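Local coordinates for protein adenine phosphoribosyltransferase (Leishmania donovani, PDB 1QB7) that probably catalyses the salvage of adenine, joining it to 5-phospho-alpha-D-ribose 1-diphosphate to give AMP and diphosphate, at residues T73-F78 / V91-P96; G138-L143 / D165-E170. All coordinates share one frame; numbering follows the deposited sequence.

Contact 1. Residues T73-F78 / V91-P96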
loop_
_atom_site.group_PDB
_atom_site.type_symbol
_atom_site.label_atom_id
_atom_site.label_comp_id
_atom_site.label_asym_id
_atom_site.label_seq_id
_atom_site.Cartn_x
_atom_site.Cartn_y
_atom_site.Cartn_z
ATOM N N THR A 73 0.524 8.375 -18.181
ATOM C CA THR A 73 0.177 9.601 -17.475
ATOM C C THR A 73 -0.183 9.318 -16.023
ATOM O O THR A 73 -0.118 10.209 -15.178
ATOM C CB THR A 73 -1.023 10.320 -18.145
ATOM O OG1 THR A 73 -2.182 9.482 -18.095
ATOM C CG2 THR A 73 -0.715 10.641 -19.597
ATOM N N HIS A 74 -0.544 8.066 -15.737
ATOM C CA HIS A 74 -0.954 7.659 -14.390
ATOM C C HIS A 74 -0.601 6.202 -14.085
ATOM O O HIS A 74 -0.528 5.363 -14.987
ATOM C CB HIS A 74 -2.492 7.741 -14.240
ATOM C CG HIS A 74 -3.079 9.110 -14.420
ATOM N ND1 HIS A 74 -3.309 9.669 -15.660
ATOM C CD2 HIS A 74 -3.552 10.000 -13.515
ATOM C CE1 HIS A 74 -3.895 10.842 -15.509
ATOM N NE2 HIS A 74 -4.054 11.066 -14.217
ATOM N N ILE A 75 -0.421 5.910 -12.800
ATOM C CA ILE A 75 -0.176 4.544 -12.323
ATOM C C ILE A 75 -1.384 4.281 -11.403
ATOM O O ILE A 75 -1.704 5.108 -10.547
ATOM C CB ILE A 75 1.103 4.411 -11.455
ATOM C CG1 ILE A 75 2.364 4.851 -12.220
ATOM C CG2 ILE A 75 1.227 2.979 -10.942
ATOM C CD1 ILE A 75 2.796 3.943 -13.328
ATOM N N LEU A 76 -2.096 3.182 -11.629
ATOM C CA LEU A 76 -3.254 2.836 -10.803
ATOM C C LEU A 76 -2.955 1.519 -10.095
ATOM O O LEU A 76 -2.867 0.469 -10.732
ATOM C CB LEU A 76 -4.522 2.717 -11.660
ATOM C CG LEU A 76 -5.828 2.249 -10.989
ATOM C CD1 LEU A 76 -6.281 3.218 -9.909
ATOM C CD2 LEU A 76 -6.924 2.099 -12.022
ATOM N N GLY A 77 -2.775 1.588 -8.780
ATOM C CA GLY A 77 -2.455 0.405 -8.001
ATOM C C GLY A 77 -3.632 -0.151 -7.227
ATOM O O GLY A 77 -4.478 0.605 -6.732
ATOM N N PHE A 78 -3.664 -1.477 -7.101
ATOM C CA PHE A 78 -4.743 -2.174 -6.403
ATOM C C PHE A 78 -4.486 -2.291 -4.899
ATOM O O PHE A 78 -3.376 -2.601 -4.469
ATOM C CB PHE A 78 -4.939 -3.581 -6.989
ATOM C CG PHE A 78 -5.248 -3.606 -8.471
ATOM C CD1 PHE A 78 -5.353 -2.433 -9.212
ATOM C CD2 PHE A 78 -5.413 -4.822 -9.127
ATOM C CE1 PHE A 78 -5.615 -2.472 -10.586
ATOM C CE2 PHE A 78 -5.674 -4.876 -10.495
ATOM C CZ PHE A 78 -5.774 -3.699 -11.226
ATOM N N VAL A 91 6.748 8.118 -8.423
ATOM C CA VAL A 91 7.564 9.210 -7.889
ATOM C C VAL A 91 8.741 9.529 -8.818
ATOM O O VAL A 91 9.132 10.688 -8.966
ATOM C CB VAL A 91 8.067 8.898 -6.447
ATOM C CG1 VAL A 91 9.175 7.865 -6.466
ATOM C CG2 VAL A 91 8.520 10.167 -5.762
ATOM N N GLU A 92 9.268 8.499 -9.475
ATOM C CA GLU A 92 10.379 8.660 -10.403
ATOM C C GLU A 92 9.912 9.209 -11.752
ATOM O O GLU A 92 10.582 10.042 -12.364
ATOM C CB GLU A 92 11.088 7.323 -10.611
ATOM C CG GLU A 92 11.729 6.759 -9.356
ATOM C CD GLU A 92 12.732 7.711 -8.718
ATOM O OE1 GLU A 92 13.316 8.559 -9.429
ATOM O OE2 GLU A 92 12.950 7.606 -7.495
ATOM N N LEU A 93 8.776 8.703 -12.222
ATOM C CA LEU A 93 8.195 9.127 -13.489
ATOM C C LEU A 93 7.541 10.493 -13.345
ATOM O O LEU A 93 7.195 11.135 -14.343
ATOM C CB LEU A 93 7.139 8.118 -13.948
ATOM C CG LEU A 93 7.590 6.688 -14.236
ATOM C CD1 LEU A 93 6.378 5.840 -14.609
ATOM C CD2 LEU A 93 8.617 6.691 -15.350
ATOM N N GLU A 94 7.340 10.908 -12.094
ATOM C CA GLU A 94 6.715 12.185 -11.771
ATOM C C GLU A 94 5.292 12.282 -12.322
ATOM O O GLU A 94 4.915 13.280 -12.943
ATOM C CB GLU A 94 7.584 13.350 -12.258
ATOM C CG GLU A 94 8.975 13.350 -11.631
ATOM C CD GLU A 94 9.852 14.510 -12.081
ATOM O OE1 GLU A 94 9.555 15.131 -13.125
ATOM O OE2 GLU A 94 10.851 14.794 -11.383
ATOM N N ILE A 95 4.525 11.206 -12.134
ATOM C CA ILE A 95 3.129 11.148 -12.566
ATOM C C ILE A 95 2.290 10.722 -11.355
ATOM O O ILE A 95 2.824 10.194 -10.374
ATOM C CB ILE A 95 2.907 10.177 -13.768
ATOM C CG1 ILE A 95 3.371 8.756 -13.420
ATOM C CG2 ILE A 95 3.618 10.707 -15.016
ATOM C CD1 ILE A 95 3.111 7.742 -14.513
ATOM N N PRO A 96 0.975 10.989 -11.389
ATOM C CA PRO A 96 0.080 10.631 -10.282
ATOM C C PRO A 96 -0.055 9.135 -10.003
ATOM O O PRO A 96 0.053 8.308 -10.916
ATOM C CB PRO A 96 -1.277 11.180 -10.752
ATOM C CG PRO A 96 -0.916 12.286 -11.663
ATOM C CD PRO A 96 0.233 11.707 -12.437
#
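The CA atoms of His-74 and Pro-96, 5.2 Å apart, are the nearest pair across the two segments, where the start of strand 74-78 meets the chain leaving helix 86-93. The touching parts run at 79° to each other. Glu-94, with positive phi, turns the chain out of the helix and swings Ile-95 and Pro-96 over to the strand. A nearly straight hydrogen bond follows, from Ile-75 N to Pro-96 O at 3.1 Å. It uses the carbonyl of Pro-96, which suits a residue that has no N-H of its own to give at the threshold of a strand.

One step earlier, Thr-73 O points into carbon: Pro-96 CD lies 3.1 Å from it, and Ile-95 CB is almost as near. Ile-95 sets CG1 between its backbone N and carbonyl carbon (chi1 58°), and the extended chain beyond carries CD1 to Ile-75 CG1 at 3.8 Å. The two isoleucines cross at about a right angle; a beta-branched, apolar residue suits the buried strand position of Ile-75. Ile-75 CD1 goes on to Leu-93 CD1 at 4.3 Å, a looser touch that brings the end of the helix against the strand; Leu-93 also packs on Tyr-65 and Arg-66 of helix 51-67, while Ile-75 rests on Val-142. His-74 CD2 meets Pro-96 CB obliquely at 3.8 Å. His-74 ND1 shares a 2.7 Å hydrogen bond with Thr-73 OG1, which helps fix the ring's rotation. Beyond Pro-96 lies Glu-49 of the second subunit.

The bond at Pro-96 belongs to the parallel pairing of strand 74-78 with strand 97-100, which Ile-75 continues with Val-98: a beta-alpha-beta unit at one edge of the sheet in this type I phosphoribosyltransferase domain.

Contact 2. Residues G138-L143 / D165-E170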
loop_
_atom_site.group_PDB
_atom_site.type_symbol
_atom_site.label_atom_id
_atom_site.label_comp_id
_atom_site.label_asym_id
_atom_site.label_seq_id
_atom_site.Cartn_x
_atom_site.Cartn_y
_atom_site.Cartn_z
ATOM N N GLY A 138 -8.169 10.976 -22.172
ATOM C CA GLY A 138 -6.832 11.057 -22.723
ATOM C C GLY A 138 -5.735 10.447 -21.869
ATOM O O GLY A 138 -4.615 10.280 -22.353
ATOM N N SER A 139 -6.038 10.116 -20.614
ATOM C CA SER A 139 -5.047 9.513 -19.718
ATOM C C SER A 139 -4.638 8.125 -20.194
ATOM O O SER A 139 -5.442 7.386 -20.758
ATOM C CB SER A 139 -5.592 9.389 -18.295
ATOM O OG SER A 139 -5.957 10.644 -17.748
ATOM N N ARG A 140 -3.368 7.800 -19.993
ATOM C CA ARG A 140 -2.822 6.501 -20.361
ATOM C C ARG A 140 -2.368 5.916 -19.031
ATOM O O ARG A 140 -1.356 6.324 -18.458
ATOM C CB ARG A 140 -1.682 6.678 -21.362
ATOM C CG ARG A 140 -2.161 7.263 -22.695
ATOM C CD ARG A 140 -1.020 7.503 -23.676
ATOM N NE ARG A 140 -0.065 8.499 -23.187
ATOM C CZ ARG A 140 -0.229 9.820 -23.273
ATOM N NH1 ARG A 140 -1.319 10.330 -23.835
ATOM N NH2 ARG A 140 0.705 10.636 -22.798
ATOM N N VAL A 141 -3.154 4.961 -18.548
ATOM C CA VAL A 141 -2.958 4.349 -17.244
ATOM C C VAL A 141 -2.297 2.987 -17.175
ATOM O O VAL A 141 -2.690 2.053 -17.870
ATOM C CB VAL A 141 -4.330 4.224 -16.527
ATOM C CG1 VAL A 141 -4.149 3.851 -15.064
ATOM C CG2 VAL A 141 -5.129 5.513 -16.682
ATOM N N VAL A 142 -1.310 2.881 -16.292
ATOM C CA VAL A 142 -0.623 1.623 -16.048
ATOM C C VAL A 142 -1.254 1.040 -14.783
ATOM O O VAL A 142 -1.309 1.703 -13.739
ATOM C CB VAL A 142 0.885 1.824 -15.811
ATOM C CG1 VAL A 142 1.537 0.514 -15.366
ATOM C CG2 VAL A 142 1.545 2.333 -17.084
ATOM N N LEU A 143 -1.813 -0.162 -14.913
ATOM C CA LEU A 143 -2.440 -0.877 -13.799
ATOM C C LEU A 143 -1.404 -1.774 -13.117
ATOM O O LEU A 143 -0.655 -2.473 -13.792
ATOM C CB LEU A 143 -3.620 -1.707 -14.305
ATOM C CG LEU A 143 -4.926 -0.995 -14.647
ATOM C CD1 LEU A 143 -4.728 0.053 -15.722
ATOM C CD2 LEU A 143 -5.935 -2.037 -15.084
ATOM N N ASP A 165 -12.994 7.383 -19.618
ATOM C CA ASP A 165 -12.691 7.849 -20.969
ATOM C C ASP A 165 -11.172 7.878 -21.185
ATOM O O ASP A 165 -10.645 8.723 -21.910
ATOM C CB ASP A 165 -13.314 9.239 -21.205
ATOM C CG ASP A 165 -13.608 9.523 -22.676
ATOM O OD1 ASP A 165 -13.300 8.675 -23.540
ATOM O OD2 ASP A 165 -14.169 10.603 -22.965
ATOM N N ALA A 166 -10.479 6.938 -20.548
ATOM C CA ALA A 166 -9.023 6.825 -20.645
ATOM C C ALA A 166 -8.657 5.463 -21.228
ATOM O O ALA A 166 -9.527 4.622 -21.449
ATOM C CB ALA A 166 -8.393 6.987 -19.261
ATOM N N VAL A 167 -7.370 5.251 -21.489
ATOM C CA VAL A 167 -6.913 3.972 -22.028
ATOM C C VAL A 167 -5.911 3.301 -21.096
ATOM O O VAL A 167 -5.163 3.964 -20.369
ATOM C CB VAL A 167 -6.287 4.103 -23.460
ATOM C CG1 VAL A 167 -7.331 4.576 -24.463
ATOM C CG2 VAL A 167 -5.106 5.051 -23.449
ATOM N N VAL A 168 -5.953 1.973 -21.089
ATOM C CA VAL A 168 -5.050 1.159 -20.282
ATOM C C VAL A 168 -3.769 0.912 -21.081
ATOM O O VAL A 168 -3.826 0.470 -22.234
ATOM C CB VAL A 168 -5.703 -0.204 -19.927
ATOM C CG1 VAL A 168 -4.682 -1.157 -19.308
ATOM C CG2 VAL A 168 -6.876 0.013 -18.982
ATOM N N VAL A 169 -2.626 1.251 -20.488
ATOM C CA VAL A 169 -1.334 1.036 -21.129
ATOM C C VAL A 169 -1.066 -0.460 -21.074
ATOM O O VAL A 169 -0.821 -1.102 -22.099
ATOM C CB VAL A 169 -0.201 1.794 -20.395
ATOM C CG1 VAL A 169 1.162 1.404 -20.952
ATOM C CG2 VAL A 169 -0.409 3.291 -20.538
ATOM N N GLU A 170 -1.160 -1.009 -19.867
ATOM C CA GLU A 170 -0.949 -2.427 -19.628
ATOM C C GLU A 170 -1.232 -2.761 -18.173
ATOM O O GLU A 170 -1.256 -1.875 -17.314
ATOM C CB GLU A 170 0.496 -2.825 -19.964
ATOM C CG GLU A 170 1.536 -2.156 -19.080
ATOM C CD GLU A 170 2.940 -2.215 -19.646
ATOM O OE1 GLU A 170 3.098 -2.429 -20.863
ATOM O OE2 GLU A 170 3.894 -2.034 -18.869
#
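Val-167 grips the neighbouring strand with both its backbone groups: its N donates to Ser-139 O at 3.0 Å, and its O accepts from Val-141 N at 2.9 Å. Val-141 O then takes the N-H of Val-169 at 2.7 Å, with the donor standing 39° out of the carbonyl plane. The next rung runs from Leu-143 N to Glu-170 O, one residue further along than regular parallel pairing would place it. Strand 167-170 therefore holds an extra residue, a beta bulge at Val-169, whose backbone angles (phi -73°, psi -53°) are helical. At the outer end, Gly-138 N reaches Asp-165 O only weakly.

These are adjacent parallel strands of the phosphoribosyltransferase sheet, joined by a crossover through helix 152-163; strand 140-145 continues to Asp-145, a magnesium ligand.

Among the side chains, Val-168 packs on Leu-158 and Val-161 of that helix. Ala-166, also on Val-161, is small enough to set its CB 3.3 Å from Ser-139 O. On the opposite face from Val-168, Arg-140 CG lies alongside Val-167 CG2. The bulge turns Val-169 in toward the neighbouring strand, where its CG2 comes 3.7 Å from Arg-140 CB and its CB meets Val-142 CG2.

Polar ends look elsewhere: Arg-140 NE binds Ala-71 O, and the carboxylate of Glu-170 is held by Arg-64 and Tyr-65.

How the contacts relate
From the N terminus, the chain first lays down strand 74-78, and contact 1 closes a short loop after helix 86-93, as the chain enters strand 97-100. Contact 2 opens only later, when strand 140-145 appears, and closes after helix 152-163. The two loops are thus in series, neither nested nor crossed. They join in the sheet, since strands 74-78 and 140-145 are neighbours: Leu-76 N to Val-142 O and Thr-73 N to Arg-140 O are probable hydrogen bonds, and His-74 packs against Ser-139. Together they tie four consecutive parallel strands, from 97-100 at the edge inward to 167-173.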